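Alpha-11 giardin (Giardia intestinalis, PDB 2II2) binds calcium as a member of the annexin family, probably binds phosphatidylserine-containing membranes, and may act in parasite attachment and the ventral-disk cytoskeleton. Local coordinates at residues A[20-25]-A[58-63]; A[62-67]-A[292-297]; A[51-56]-A[68-73]; A[24-29]-A[299-304]; A[39-44]-A[72-77]. All coordinates share one frame; numbering follows the deposited sequence.

Contact 1: A[20-25]-A[58-63]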
# COMPACT_ATOMS: atom_id res chain seq x y z
N LYS A 20 15.51 -8.83 21.98
CA LYS A 20 14.39 -7.97 21.64
C LYS A 20 14.87 -6.53 21.43
O LYS A 20 14.17 -5.57 21.77
CB LYS A 20 13.28 -8.06 22.68
CG LYS A 20 12.88 -9.47 23.03
CD LYS A 20 11.69 -9.50 23.96
CE LYS A 20 11.42 -10.91 24.48
NZ LYS A 20 11.15 -11.90 23.40
N ASN A 21 16.04 -6.39 20.81
CA ASN A 21 16.62 -5.07 20.63
C ASN A 21 16.12 -4.44 19.35
O ASN A 21 16.75 -4.56 18.29
CB ASN A 21 18.15 -5.14 20.65
CG ASN A 21 18.79 -3.79 20.85
OD1 ASN A 21 18.31 -2.78 20.34
ND2 ASN A 21 19.89 -3.76 21.59
N GLU A 22 14.97 -3.77 19.47
CA GLU A 22 14.29 -3.19 18.31
C GLU A 22 15.12 -2.08 17.67
O GLU A 22 15.06 -1.89 16.45
CB GLU A 22 12.92 -2.68 18.73
CG GLU A 22 11.98 -3.77 19.12
CD GLU A 22 10.57 -3.28 19.42
OE1 GLU A 22 10.33 -2.05 19.45
OE2 GLU A 22 9.70 -4.13 19.64
N GLU A 23 15.84 -1.32 18.50
CA GLU A 23 16.68 -0.25 17.99
C GLU A 23 17.77 -0.82 17.08
O GLU A 23 17.96 -0.36 15.95
CB GLU A 23 17.31 0.53 19.16
CG GLU A 23 16.32 1.35 19.97
CD GLU A 23 16.94 2.03 21.19
OE1 GLU A 23 17.98 1.55 21.69
OE2 GLU A 23 16.38 3.04 21.66
N GLU A 24 18.49 -1.83 17.57
CA GLU A 24 19.54 -2.43 16.79
C GLU A 24 19.01 -3.21 15.58
O GLU A 24 19.72 -3.35 14.58
CB GLU A 24 20.44 -3.30 17.66
CG GLU A 24 21.80 -3.39 17.03
CD GLU A 24 22.84 -4.04 17.90
OE1 GLU A 24 22.64 -4.19 19.13
OE2 GLU A 24 23.88 -4.40 17.30
N LEU A 25 17.79 -3.74 15.67
CA LEU A 25 17.23 -4.42 14.52
C LEU A 25 17.05 -3.46 13.35
O LEU A 25 17.25 -3.83 12.19
CB LEU A 25 15.94 -5.13 14.88
CG LEU A 25 15.26 -5.92 13.76
CD1 LEU A 25 16.17 -7.03 13.24
CD2 LEU A 25 13.93 -6.48 14.20
N LYS A 58 8.36 -14.15 16.63
CA LYS A 58 8.39 -14.80 17.94
C LYS A 58 9.13 -13.95 18.96
O LYS A 58 8.80 -13.96 20.14
CB LYS A 58 9.02 -16.18 17.84
CG LYS A 58 8.84 -17.06 19.08
CD LYS A 58 9.64 -18.35 19.00
CE LYS A 58 9.54 -19.20 20.26
NZ LYS A 58 9.97 -18.51 21.53
N CYS A 59 10.14 -13.21 18.50
CA CYS A 59 10.99 -12.42 19.38
C CYS A 59 10.45 -11.01 19.64
O CYS A 59 10.62 -10.47 20.73
CB CYS A 59 12.38 -12.32 18.76
SG CYS A 59 13.31 -13.86 18.81
N ILE A 60 9.87 -10.41 18.60
CA ILE A 60 9.43 -9.02 18.62
C ILE A 60 7.93 -8.94 18.90
O ILE A 60 7.12 -9.54 18.19
CB ILE A 60 9.75 -8.33 17.27
CG1 ILE A 60 11.25 -8.35 16.98
CG2 ILE A 60 9.22 -6.90 17.22
CD1 ILE A 60 12.15 -7.75 18.07
N LYS A 61 7.55 -8.18 19.92
CA LYS A 61 6.15 -8.13 20.34
C LYS A 61 5.29 -7.55 19.24
O LYS A 61 5.71 -6.66 18.50
CB LYS A 61 5.98 -7.39 21.65
CG LYS A 61 6.59 -8.16 22.80
CD LYS A 61 6.39 -7.49 24.13
CE LYS A 61 7.11 -8.25 25.24
NZ LYS A 61 8.54 -8.44 24.96
N ASN A 62 4.06 -8.06 19.14
CA ASN A 62 3.20 -7.78 18.01
C ASN A 62 2.74 -6.32 17.98
O ASN A 62 2.63 -5.66 19.03
CB ASN A 62 2.01 -8.74 18.00
CG ASN A 62 0.92 -8.33 18.98
OD1 ASN A 62 0.05 -7.52 18.65
ND2 ASN A 62 0.95 -8.90 20.19
N GLY A 63 2.52 -5.82 16.76
CA GLY A 63 2.15 -4.42 16.59
C GLY A 63 2.74 -3.88 15.32
O GLY A 63 3.27 -4.63 14.51
O HOH W 1 8.49 -11.07 23.26
O HOH W 2 10.28 -14.44 22.61
O HOH W 3 9.66 -6.52 21.03
O HOH W 4 7.06 -4.31 19.40
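Lys20 reaches out from the turn before helix 22-29 to Cys59 in the last turn of helix 52-59. Its chain is extended through CD and CE and bends at the last torsion (chi4 -59°), which brings NZ to where it donates a hydrogen bond to Cys59 O at 3.1 Å. The carbonyl is met at a C=O...N angle of 126°, with the donor tilted 19° from its plane, and Lys20 CG and CD also lie beside this oxygen. Lys61 crosses Lys20 at about a right angle, its NZ 3.5 Å from Lys20 CD. The two ammonium nitrogens, Lys20 NZ and Lys61 NZ, stay 4.6 Å apart, and water 1 accepts from both.

Glu22 crosses Ile60 obliquely: OE2 is 3.7 Å from Ile60 CG2, while Glu22 CG lies beside Ile60 CD1. The two carboxylate oxygens have different duties, since OE1 accepts from Asn297 ND2 and OE2 accepts from water 3. Leu25 CD2 packs on Ile60 CG1 at 4.3 Å, and both residues continue onto Tyr65 of helix 64-73.

Ile60 is seen to bind calcium in another structure of this protein, though none is bound here. The lysine charge at the carbonyl end of helix 52-59 would stabilise that terminus, shared water would screen the like charges of Lys20 and Lys61, and water 3 ties Glu22 OE2 to Lys61 N and would help hold the backbone next to Ile60.

Contact 2: A[62-67]-A[292-297]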
# COMPACT_ATOMS: atom_id res chain seq x y z
N ASN A 62 4.06 -8.06 19.14
CA ASN A 62 3.20 -7.78 18.01
C ASN A 62 2.74 -6.32 17.98
O ASN A 62 2.63 -5.66 19.03
CB ASN A 62 2.01 -8.74 18.00
CG ASN A 62 0.92 -8.33 18.98
OD1 ASN A 62 0.05 -7.52 18.65
ND2 ASN A 62 0.95 -8.90 20.19
N GLY A 63 2.52 -5.82 16.76
CA GLY A 63 2.15 -4.42 16.59
C GLY A 63 2.74 -3.88 15.32
O GLY A 63 3.27 -4.63 14.51
N PRO A 64 2.66 -2.56 15.12
CA PRO A 64 3.13 -1.96 13.87
C PRO A 64 4.64 -2.06 13.64
O PRO A 64 5.07 -2.14 12.48
CB PRO A 64 2.62 -0.51 13.94
CG PRO A 64 2.41 -0.25 15.38
CD PRO A 64 2.01 -1.57 16.00
N TYR A 65 5.45 -2.00 14.70
CA TYR A 65 6.88 -2.22 14.53
C TYR A 65 7.14 -3.65 13.99
O TYR A 65 7.85 -3.84 13.02
CB TYR A 65 7.65 -1.94 15.83
CG TYR A 65 9.12 -2.26 15.70
CD1 TYR A 65 10.05 -1.30 15.26
CD2 TYR A 65 9.58 -3.55 15.92
CE1 TYR A 65 11.37 -1.62 15.10
CE2 TYR A 65 10.91 -3.87 15.76
CZ TYR A 65 11.81 -2.91 15.35
OH TYR A 65 13.13 -3.23 15.18
N GLU A 66 6.50 -4.66 14.61
CA GLU A 66 6.65 -6.01 14.09
C GLU A 66 6.16 -6.08 12.63
O GLU A 66 6.80 -6.71 11.80
CB GLU A 66 5.82 -7.01 14.91
CG GLU A 66 6.14 -8.48 14.60
CD GLU A 66 5.01 -9.44 14.89
OE1 GLU A 66 4.00 -9.43 14.12
OE2 GLU A 66 5.11 -10.19 15.88
N ASP A 67 5.02 -5.46 12.34
CA ASP A 67 4.43 -5.51 11.01
C ASP A 67 5.39 -4.97 9.95
O ASP A 67 5.56 -5.57 8.92
CB ASP A 67 3.17 -4.65 10.91
CG ASP A 67 1.96 -5.24 11.58
OD1 ASP A 67 1.98 -6.44 11.95
OD2 ASP A 67 0.98 -4.48 11.75
N GLU A 292 3.76 4.02 23.28
CA GLU A 292 3.30 2.65 23.42
C GLU A 292 4.42 1.74 22.95
O GLU A 292 5.06 1.99 21.91
CB GLU A 292 2.03 2.41 22.61
CG GLU A 292 0.78 3.12 23.12
CD GLU A 292 -0.41 2.89 22.22
OE1 GLU A 292 -0.57 1.75 21.73
OE2 GLU A 292 -1.20 3.84 21.99
N ALA A 293 4.65 0.67 23.72
CA ALA A 293 5.78 -0.22 23.45
C ALA A 293 5.86 -0.71 22.00
O ALA A 293 6.94 -0.74 21.41
CB ALA A 293 5.77 -1.41 24.43
N ASN A 294 4.71 -1.08 21.43
CA ASN A 294 4.72 -1.66 20.08
C ASN A 294 4.77 -0.62 18.98
O ASN A 294 4.74 -0.98 17.79
CB ASN A 294 3.59 -2.67 19.85
CG ASN A 294 2.21 -2.03 19.80
OD1 ASN A 294 2.05 -0.81 19.89
ND2 ASN A 294 1.19 -2.89 19.67
N LYS A 295 4.84 0.65 19.39
CA LYS A 295 4.95 1.77 18.44
C LYS A 295 6.21 2.59 18.60
O LYS A 295 6.56 3.32 17.68
CB LYS A 295 3.73 2.70 18.55
CG LYS A 295 2.47 2.03 18.08
CD LYS A 295 1.26 2.87 18.36
CE LYS A 295 -0.05 2.13 18.11
NZ LYS A 295 -0.20 0.98 19.07
N VAL A 296 6.86 2.53 19.76
CA VAL A 296 7.92 3.49 20.07
C VAL A 296 9.06 3.51 19.04
O VAL A 296 9.61 4.59 18.75
CB VAL A 296 8.45 3.32 21.50
CG1 VAL A 296 9.15 1.99 21.66
CG2 VAL A 296 9.39 4.46 21.85
N ASN A 297 9.40 2.34 18.48
CA ASN A 297 10.48 2.27 17.50
C ASN A 297 10.03 2.28 16.05
O ASN A 297 10.86 2.17 15.14
CB ASN A 297 11.38 1.07 17.78
CG ASN A 297 12.09 1.22 19.11
OD1 ASN A 297 12.84 2.18 19.30
ND2 ASN A 297 11.88 0.30 20.01
O HOH W 5 5.20 -4.10 17.21
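Gly63 and Asn294 bring their CA atoms to 5.1 Å, where the start of helix 64-73 meets the irregular loop between helices 280-287 and 298-306. Gly63 is the N-cap residue, and Tyr65 N in the first turn gives a weak bond of 3.3 Å to Asn294 O. Water 5 accepts from Glu66 N and lies 3.2 Å from Asn294 O.

Asn294 ND2 donates to Asn62 O at 3.2 Å, on a lone pair in the carbonyl plane and nearly in the plane of its own amide. The other amide atom, OD1, accepts from Lys295 NZ at 3.0 Å, so both ends of the group are held and its flip is fixed. Lys295 NZ is further paired with Glu292 and Asp250. Next to these bonds the Pro64 ring packs tightly, CG to Lys295 CG at 3.5 Å, with CD near Asn294 O. Tyr65 turns its ring edge to Asn297 O, CD1 lying 3.6 Å away, whereas Asn297 CB stands well out of the ring plane, 3.7 Å from CD1.

The contact lies at the loop between helices 52-59 and 64-73, which carries Ile60 and leads to Glu66. Both are seen to bind calcium, absent from this model; such interhelical loops are the calcium sites of annexins.

Contact 3: A[51-56]-A[68-73]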
# COMPACT_ATOMS: atom_id res chain seq x y z
N GLU A 51 13.19 -20.52 10.57
CA GLU A 51 12.69 -19.62 9.54
C GLU A 51 12.72 -18.18 10.05
O GLU A 51 12.20 -17.89 11.12
CB GLU A 51 11.28 -20.06 9.12
CG GLU A 51 10.82 -19.44 7.80
CD GLU A 51 10.14 -18.09 7.99
OE1 GLU A 51 9.22 -18.00 8.81
OE2 GLU A 51 10.48 -17.12 7.28
N PHE A 52 13.33 -17.29 9.28
CA PHE A 52 13.65 -15.97 9.80
C PHE A 52 12.46 -15.13 10.22
O PHE A 52 12.50 -14.54 11.28
CB PHE A 52 14.52 -15.19 8.81
CG PHE A 52 14.93 -13.82 9.30
CD1 PHE A 52 16.03 -13.66 10.15
CD2 PHE A 52 14.18 -12.69 8.95
CE1 PHE A 52 16.40 -12.40 10.62
CE2 PHE A 52 14.53 -11.42 9.43
CZ PHE A 52 15.66 -11.28 10.25
N ILE A 53 11.44 -15.05 9.38
CA ILE A 53 10.32 -14.16 9.63
C ILE A 53 9.54 -14.63 10.85
O ILE A 53 9.22 -13.85 11.72
CB ILE A 53 9.44 -13.97 8.38
CG1 ILE A 53 10.31 -13.35 7.28
CG2 ILE A 53 8.20 -13.13 8.72
CD1 ILE A 53 9.59 -12.98 6.05
N ALA A 54 9.28 -15.93 10.94
CA ALA A 54 8.56 -16.43 12.09
C ALA A 54 9.35 -16.21 13.38
O ALA A 54 8.79 -15.90 14.42
CB ALA A 54 8.22 -17.92 11.91
N PHE A 55 10.66 -16.38 13.30
CA PHE A 55 11.51 -16.16 14.47
C PHE A 55 11.50 -14.69 14.86
O PHE A 55 11.40 -14.37 16.02
CB PHE A 55 12.93 -16.65 14.20
CG PHE A 55 13.86 -16.55 15.39
CD1 PHE A 55 13.63 -17.31 16.53
CD2 PHE A 55 14.98 -15.72 15.36
CE1 PHE A 55 14.46 -17.23 17.63
CE2 PHE A 55 15.83 -15.63 16.46
CZ PHE A 55 15.59 -16.39 17.60
N LEU A 56 11.60 -13.79 13.88
CA LEU A 56 11.47 -12.36 14.15
C LEU A 56 10.14 -12.08 14.88
O LEU A 56 10.13 -11.38 15.89
CB LEU A 56 11.62 -11.56 12.86
CG LEU A 56 11.57 -10.03 12.96
CD1 LEU A 56 12.31 -9.40 11.82
CD2 LEU A 56 10.13 -9.54 12.99
N VAL A 68 5.97 -3.79 10.20
CA VAL A 68 6.83 -3.18 9.18
C VAL A 68 8.07 -4.04 8.95
O VAL A 68 8.55 -4.20 7.82
CB VAL A 68 7.16 -1.70 9.50
CG1 VAL A 68 8.17 -1.55 10.62
CG2 VAL A 68 7.68 -1.03 8.23
N MET A 69 8.59 -4.63 10.02
CA MET A 69 9.75 -5.50 9.90
C MET A 69 9.43 -6.82 9.19
O MET A 69 10.19 -7.29 8.29
CB MET A 69 10.35 -5.78 11.28
CG MET A 69 11.22 -4.69 11.82
SD MET A 69 12.71 -4.58 10.81
CE MET A 69 13.52 -3.13 11.48
N ALA A 70 8.31 -7.44 9.57
CA ALA A 70 7.93 -8.71 8.96
C ALA A 70 7.57 -8.57 7.49
O ALA A 70 7.89 -9.45 6.70
CB ALA A 70 6.79 -9.38 9.72
N LEU A 71 6.90 -7.46 7.15
CA LEU A 71 6.60 -7.21 5.75
C LEU A 71 7.85 -6.81 4.98
O LEU A 71 8.11 -7.33 3.89
CB LEU A 71 5.52 -6.12 5.62
CG LEU A 71 4.10 -6.48 6.06
CD1 LEU A 71 3.22 -5.25 5.97
CD2 LEU A 71 3.49 -7.65 5.26
N GLY A 72 8.64 -5.90 5.56
CA GLY A 72 9.83 -5.39 4.88
C GLY A 72 10.89 -6.47 4.64
O GLY A 72 11.56 -6.45 3.61
N TRP A 73 11.05 -7.41 5.56
CA TRP A 73 12.01 -8.51 5.38
C TRP A 73 11.58 -9.59 4.38
O TRP A 73 12.40 -10.38 3.95
CB TRP A 73 12.33 -9.16 6.74
CG TRP A 73 13.45 -8.51 7.43
CD1 TRP A 73 13.41 -7.56 8.41
CD2 TRP A 73 14.83 -8.76 7.17
NE1 TRP A 73 14.69 -7.22 8.79
CE2 TRP A 73 15.58 -7.94 8.04
CE3 TRP A 73 15.51 -9.62 6.30
CZ2 TRP A 73 16.99 -7.95 8.06
CZ3 TRP A 73 16.92 -9.63 6.33
CH2 TRP A 73 17.63 -8.79 7.19
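Trp73 and Phe52 meet obliquely across the antiparallel helix pair 52-59 and 64-73, a helix-loop-helix unit of the annexin fold. The two short axes run 9.9 Å apart at 173°.

Trp73 can be followed outward. Its CB lies 4.1 Å from Phe52 CE2, and CG comes closer to that atom, at 3.7 Å. CD1 meets Leu56 CD1 at 4.0 Å, while NE1 leaves the pair to donate to Thr29 OG1 on helix 22-29. On the benzo side CD2 makes the tightest touch, 3.5 Å from Phe52 CE2; CE2 and CE3 also lie near that atom, and CE2 near Phe52 CZ. At the tip, CH2 passes beyond Phe52 and Leu56 to Phe28 of helix 22-29. One corner of the phenyl ring sits over one face of the indole, offset toward its rim, and the Phe52 ring is inclined by 49° to the six-membered ring of Trp73. Phe52 has CG anti to the backbone N (chi1 -179°), on the side of helix 64-73.

Beside the aromatic pair, Leu56 crosses Met69 at about a right angle, CD2 to CB at 4.1 Å. All six touching residues are buried, and no hydrogen bond joins the two segments. Where the helices come nearest, Ile53 CG2 lies 4.1 Å from Ala70 CB, and Ile53 CD1 reaches over to Ala70 O.

Contact 4: A[24-29]-A[299-304]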
# COMPACT_ATOMS: atom_id res chain seq x y z
N GLU A 24 18.49 -1.83 17.57
CA GLU A 24 19.54 -2.43 16.79
C GLU A 24 19.01 -3.21 15.58
O GLU A 24 19.72 -3.35 14.58
CB GLU A 24 20.44 -3.30 17.66
CG GLU A 24 21.80 -3.39 17.03
CD GLU A 24 22.84 -4.04 17.90
OE1 GLU A 24 22.64 -4.19 19.13
OE2 GLU A 24 23.88 -4.40 17.30
N LEU A 25 17.79 -3.74 15.67
CA LEU A 25 17.23 -4.42 14.52
C LEU A 25 17.05 -3.46 13.35
O LEU A 25 17.25 -3.83 12.19
CB LEU A 25 15.94 -5.13 14.88
CG LEU A 25 15.26 -5.92 13.76
CD1 LEU A 25 16.17 -7.03 13.24
CD2 LEU A 25 13.93 -6.48 14.20
N VAL A 26 16.69 -2.22 13.67
CA VAL A 26 16.56 -1.21 12.61
C VAL A 26 17.89 -0.97 11.89
O VAL A 26 17.96 -1.00 10.66
CB VAL A 26 16.02 0.11 13.16
CG1 VAL A 26 16.02 1.23 12.14
CG2 VAL A 26 14.59 -0.07 13.70
N THR A 27 18.94 -0.72 12.66
CA THR A 27 20.23 -0.44 12.05
C THR A 27 20.78 -1.66 11.31
O THR A 27 21.39 -1.53 10.25
CB THR A 27 21.22 0.11 13.08
OG1 THR A 27 21.44 -0.86 14.10
CG2 THR A 27 20.66 1.36 13.71
N PHE A 28 20.58 -2.85 11.88
CA PHE A 28 20.98 -4.07 11.19
C PHE A 28 20.30 -4.21 9.82
O PHE A 28 20.92 -4.53 8.79
CB PHE A 28 20.70 -5.31 12.06
CG PHE A 28 21.04 -6.60 11.37
CD1 PHE A 28 22.34 -7.13 11.44
CD2 PHE A 28 20.10 -7.27 10.62
CE1 PHE A 28 22.65 -8.32 10.79
CE2 PHE A 28 20.40 -8.44 9.95
CZ PHE A 28 21.69 -8.96 10.04
N THR A 29 18.99 -3.97 9.81
CA THR A 29 18.19 -4.13 8.61
C THR A 29 18.64 -3.17 7.52
O THR A 29 18.59 -3.51 6.35
CB THR A 29 16.71 -3.99 8.93
OG1 THR A 29 16.34 -5.02 9.85
CG2 THR A 29 15.84 -4.13 7.68
N ARG A 299 8.81 4.80 14.23
CA ARG A 299 9.32 5.96 13.48
C ARG A 299 10.70 5.69 12.88
O ARG A 299 10.96 5.99 11.71
CB ARG A 299 9.34 7.18 14.40
CG ARG A 299 9.96 8.46 13.86
CD ARG A 299 10.01 9.52 14.96
NE ARG A 299 11.02 9.21 15.97
CZ ARG A 299 10.77 8.74 17.18
NH1 ARG A 299 9.52 8.54 17.59
NH2 ARG A 299 11.77 8.49 18.02
N ASP A 300 11.60 5.16 13.70
CA ASP A 300 12.94 4.89 13.23
C ASP A 300 13.00 3.79 12.18
O ASP A 300 13.75 3.90 11.20
CB ASP A 300 13.85 4.56 14.42
CG ASP A 300 14.16 5.78 15.26
OD1 ASP A 300 14.21 6.91 14.72
OD2 ASP A 300 14.35 5.62 16.48
N ALA A 301 12.18 2.76 12.34
CA ALA A 301 12.07 1.74 11.31
C ALA A 301 11.58 2.33 10.00
O ALA A 301 12.09 1.98 8.93
CB ALA A 301 11.15 0.63 11.76
N CYS A 302 10.56 3.18 10.09
CA CYS A 302 9.95 3.80 8.93
C CYS A 302 10.96 4.67 8.19
O CYS A 302 11.12 4.57 6.98
CB CYS A 302 8.74 4.61 9.40
SG CYS A 302 7.79 5.37 8.06
N LEU A 303 11.67 5.54 8.92
CA LEU A 303 12.71 6.36 8.29
C LEU A 303 13.78 5.51 7.59
O LEU A 303 14.23 5.81 6.47
CB LEU A 303 13.34 7.28 9.32
CG LEU A 303 12.45 8.40 9.88
CD1 LEU A 303 13.16 9.00 11.09
CD2 LEU A 303 12.11 9.49 8.86
N MET A 304 14.21 4.45 8.28
CA MET A 304 15.19 3.55 7.70
C MET A 304 14.68 2.94 6.41
O MET A 304 15.42 2.94 5.41
CB MET A 304 15.62 2.50 8.73
CG MET A 304 16.63 1.47 8.24
SD MET A 304 15.93 0.11 7.26
CE MET A 304 14.84 -0.65 8.49
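Val26 and Met304 meet without any aromatic ring, so the flat groups are peptide carbonyls. Val26 CG1 sits over one face of the Asp300 carbonyl, 3.6 Å from Asp300 O. The carbonyl of Val26 is approached obliquely by Met304 CG, 3.7 Å from Val26 O, with Met304 CE close by as well. The carbonyl of Leu25 is gripped within its own helix from opposite faces of its plane, by Thr29 N on one and by Thr29 OG1 on the other, the hydroxyl bond being 2.8 Å long from Thr29 OG1 to Leu25 O.

Helices 22-29 and 298-306 run side by side in the same direction, axes 9.5 Å apart at only 5°. Val26 is the main insert. Its two methyls divide the work: CG1 also meets Met304 CB at 3.7 Å, and CG2 lies over Ala301, 3.9 Å from CA. Val26 and Met304 slide past each other in opposite directions. Met304 then folds at both outer torsions (chi2 -80°, chi3 -62°), and CE ends 3.7 Å from Thr29 CG2, the two side chains crossing at about a right angle. Met69 packs on Val26 and Thr29 from helix 64-73.

Two helices some 270 residues apart in sequence are joined here by apolar contacts: as in annexins, N-terminal helices pack against C-terminal ones and close the helical core on itself.

Contact 5: A[39-44]-A[72-77]. With SO4 (sulfate ion), chain B.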
# COMPACT_ATOMS: atom_id res chain seq x y z
N GLU A 39 18.71 -13.57 0.40
CA GLU A 39 19.86 -14.48 0.64
C GLU A 39 20.14 -14.69 2.12
O GLU A 39 20.41 -15.80 2.56
CB GLU A 39 21.12 -13.97 -0.07
CG GLU A 39 21.05 -14.11 -1.58
CD GLU A 39 22.32 -13.67 -2.31
OE1 GLU A 39 23.14 -12.89 -1.76
OE2 GLU A 39 22.49 -14.11 -3.46
N LEU A 40 20.08 -13.60 2.89
CA LEU A 40 20.34 -13.68 4.31
C LEU A 40 19.30 -14.58 4.98
O LEU A 40 19.64 -15.42 5.80
CB LEU A 40 20.35 -12.28 4.90
CG LEU A 40 20.79 -12.15 6.36
CD1 LEU A 40 21.36 -10.75 6.55
CD2 LEU A 40 19.62 -12.37 7.32
N ARG A 41 18.02 -14.42 4.63
CA ARG A 41 17.00 -15.29 5.25
C ARG A 41 17.26 -16.76 4.92
O ARG A 41 17.10 -17.63 5.76
CB ARG A 41 15.58 -14.88 4.82
CG ARG A 41 15.16 -13.53 5.33
CD ARG A 41 13.71 -13.28 5.09
NE ARG A 41 13.37 -13.15 3.69
CZ ARG A 41 12.52 -13.94 3.03
NH1 ARG A 41 11.92 -14.97 3.62
NH2 ARG A 41 12.24 -13.67 1.77
N THR A 42 17.66 -17.03 3.69
CA THR A 42 17.94 -18.41 3.30
C THR A 42 19.06 -19.03 4.10
O THR A 42 18.94 -20.12 4.66
CB THR A 42 18.26 -18.49 1.79
OG1 THR A 42 17.10 -18.04 1.07
CG2 THR A 42 18.61 -19.93 1.33
N GLN A 43 20.14 -18.28 4.23
CA GLN A 43 21.29 -18.76 4.98
C GLN A 43 20.98 -18.83 6.47
O GLN A 43 21.46 -19.74 7.16
CB GLN A 43 22.51 -17.86 4.74
CG GLN A 43 23.16 -17.99 3.36
CD GLN A 43 24.66 -17.63 3.36
OE1 GLN A 43 25.24 -17.37 2.30
NE2 GLN A 43 25.29 -17.64 4.53
N PHE A 44 20.20 -17.87 6.97
CA PHE A 44 19.82 -17.87 8.38
C PHE A 44 19.12 -19.18 8.73
O PHE A 44 19.45 -19.82 9.76
CB PHE A 44 18.91 -16.68 8.68
CG PHE A 44 18.52 -16.56 10.11
CD1 PHE A 44 19.22 -15.72 10.98
CD2 PHE A 44 17.41 -17.25 10.59
CE1 PHE A 44 18.84 -15.59 12.32
CE2 PHE A 44 17.04 -17.12 11.93
CZ PHE A 44 17.76 -16.29 12.79
N GLY A 72 8.64 -5.90 5.56
CA GLY A 72 9.83 -5.39 4.88
C GLY A 72 10.89 -6.47 4.64
O GLY A 72 11.56 -6.45 3.61
N TRP A 73 11.05 -7.41 5.56
CA TRP A 73 12.01 -8.51 5.38
C TRP A 73 11.58 -9.59 4.38
O TRP A 73 12.40 -10.38 3.95
CB TRP A 73 12.33 -9.16 6.74
CG TRP A 73 13.45 -8.51 7.43
CD1 TRP A 73 13.41 -7.56 8.41
CD2 TRP A 73 14.83 -8.76 7.17
NE1 TRP A 73 14.69 -7.22 8.79
CE2 TRP A 73 15.58 -7.94 8.04
CE3 TRP A 73 15.51 -9.62 6.30
CZ2 TRP A 73 16.99 -7.95 8.06
CZ3 TRP A 73 16.92 -9.63 6.33
CH2 TRP A 73 17.63 -8.79 7.19
N ASP A 74 10.28 -9.66 4.08
CA ASP A 74 9.78 -10.71 3.20
C ASP A 74 9.98 -10.33 1.73
O ASP A 74 10.29 -9.18 1.40
CB ASP A 74 8.27 -10.90 3.46
CG ASP A 74 7.74 -12.28 3.07
OD1 ASP A 74 8.50 -13.10 2.50
OD2 ASP A 74 6.56 -12.53 3.39
N CYS A 75 9.78 -11.31 0.84
CA CYS A 75 9.63 -11.02 -0.59
C CYS A 75 8.30 -10.30 -0.83
O CYS A 75 7.28 -10.58 -0.17
CB CYS A 75 9.73 -12.29 -1.42
SG CYS A 75 11.42 -12.95 -1.40
N ASN A 76 8.29 -9.35 -1.78
CA ASN A 76 7.17 -8.44 -1.93
C ASN A 76 5.85 -9.17 -2.26
O ASN A 76 4.79 -8.81 -1.73
CB ASN A 76 7.52 -7.42 -3.00
CG ASN A 76 6.47 -6.39 -3.17
OD1 ASN A 76 5.65 -6.46 -4.10
ND2 ASN A 76 6.46 -5.41 -2.28
N ILE A 77 5.91 -10.17 -3.14
CA ILE A 77 4.68 -10.84 -3.53
C ILE A 77 4.10 -11.64 -2.35
O ILE A 77 2.90 -11.63 -2.13
CB ILE A 77 4.85 -11.68 -4.82
CG1 ILE A 77 5.17 -10.78 -6.04
CG2 ILE A 77 3.62 -12.54 -5.06
CD1 ILE A 77 4.08 -9.72 -6.37
S SO4 B . 11.70 -9.56 -3.87
O1 SO4 B . 12.10 -8.77 -5.03
O2 SO4 B . 12.89 -10.06 -3.20
O3 SO4 B . 10.86 -8.78 -2.95
O4 SO4 B . 10.93 -10.72 -4.34
O HOH W 6 13.62 -11.24 1.65
O HOH W 7 8.77 -15.76 2.66
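Apolar contact comes first: Leu40 CD2 lies 4.0 Å from Trp73 CZ3, and Arg41 CG is equally far from Trp73 CE3, so Leu40 and Arg41 touch the benzo end of the indole obliquely.

Polar contact centres on the Arg41 head. The bend at chi3 (-67°) puts NE within 2.9 Å of Trp73 O, but at an angle too poor for a hydrogen bond. Water 6 makes the link instead, accepting from Arg41 NH2 and donating to Trp73 O.

Charge adds a long salt bridge, Arg41 NH2 to Asp74 OD1 at 3.9 Å. Asp74 CA lies over one face of the guanidinium, whose plane stands 79° from that of the carboxylate, and no N-H points at OD1. Water 7 donates to OD1, while OD2 is bonded to Ser78 OG.

A sulfate, probably from the crystallisation liquor, accepts from Asn76 N through O3 at 2.9 Å. Cys75 is the N-cap, making this an anion at a helix N-terminus, at the tight corner where helix 64-73 passes into helix 76-89 of the annexin fold.

Overall arrangement
All five contacts draw on the helices near the N-terminus: contacts 2, 3 and 5 use helix 64-73, while residues of contacts 1 and 4 pack on it. Contacts 1 and 2 have centres 8 Å apart and share Asn62 and Gly63, between the calcium-binding residues, where Ile60 O lies 3.1 Å from Glu66 OE2; no calcium is bound in this model. They are tied by Glu22 OE1 to Asn297 ND2 at 2.9 Å. Contact 3 continues down the same helix pair, its Leu56 side chain about 4 Å from those of both calcium-binding residues. The Trp73-Thr29 bond joins contacts 3 and 5 to contact 4. Contact 5 closes the far end, its centre about 20 Å from that of contact 2.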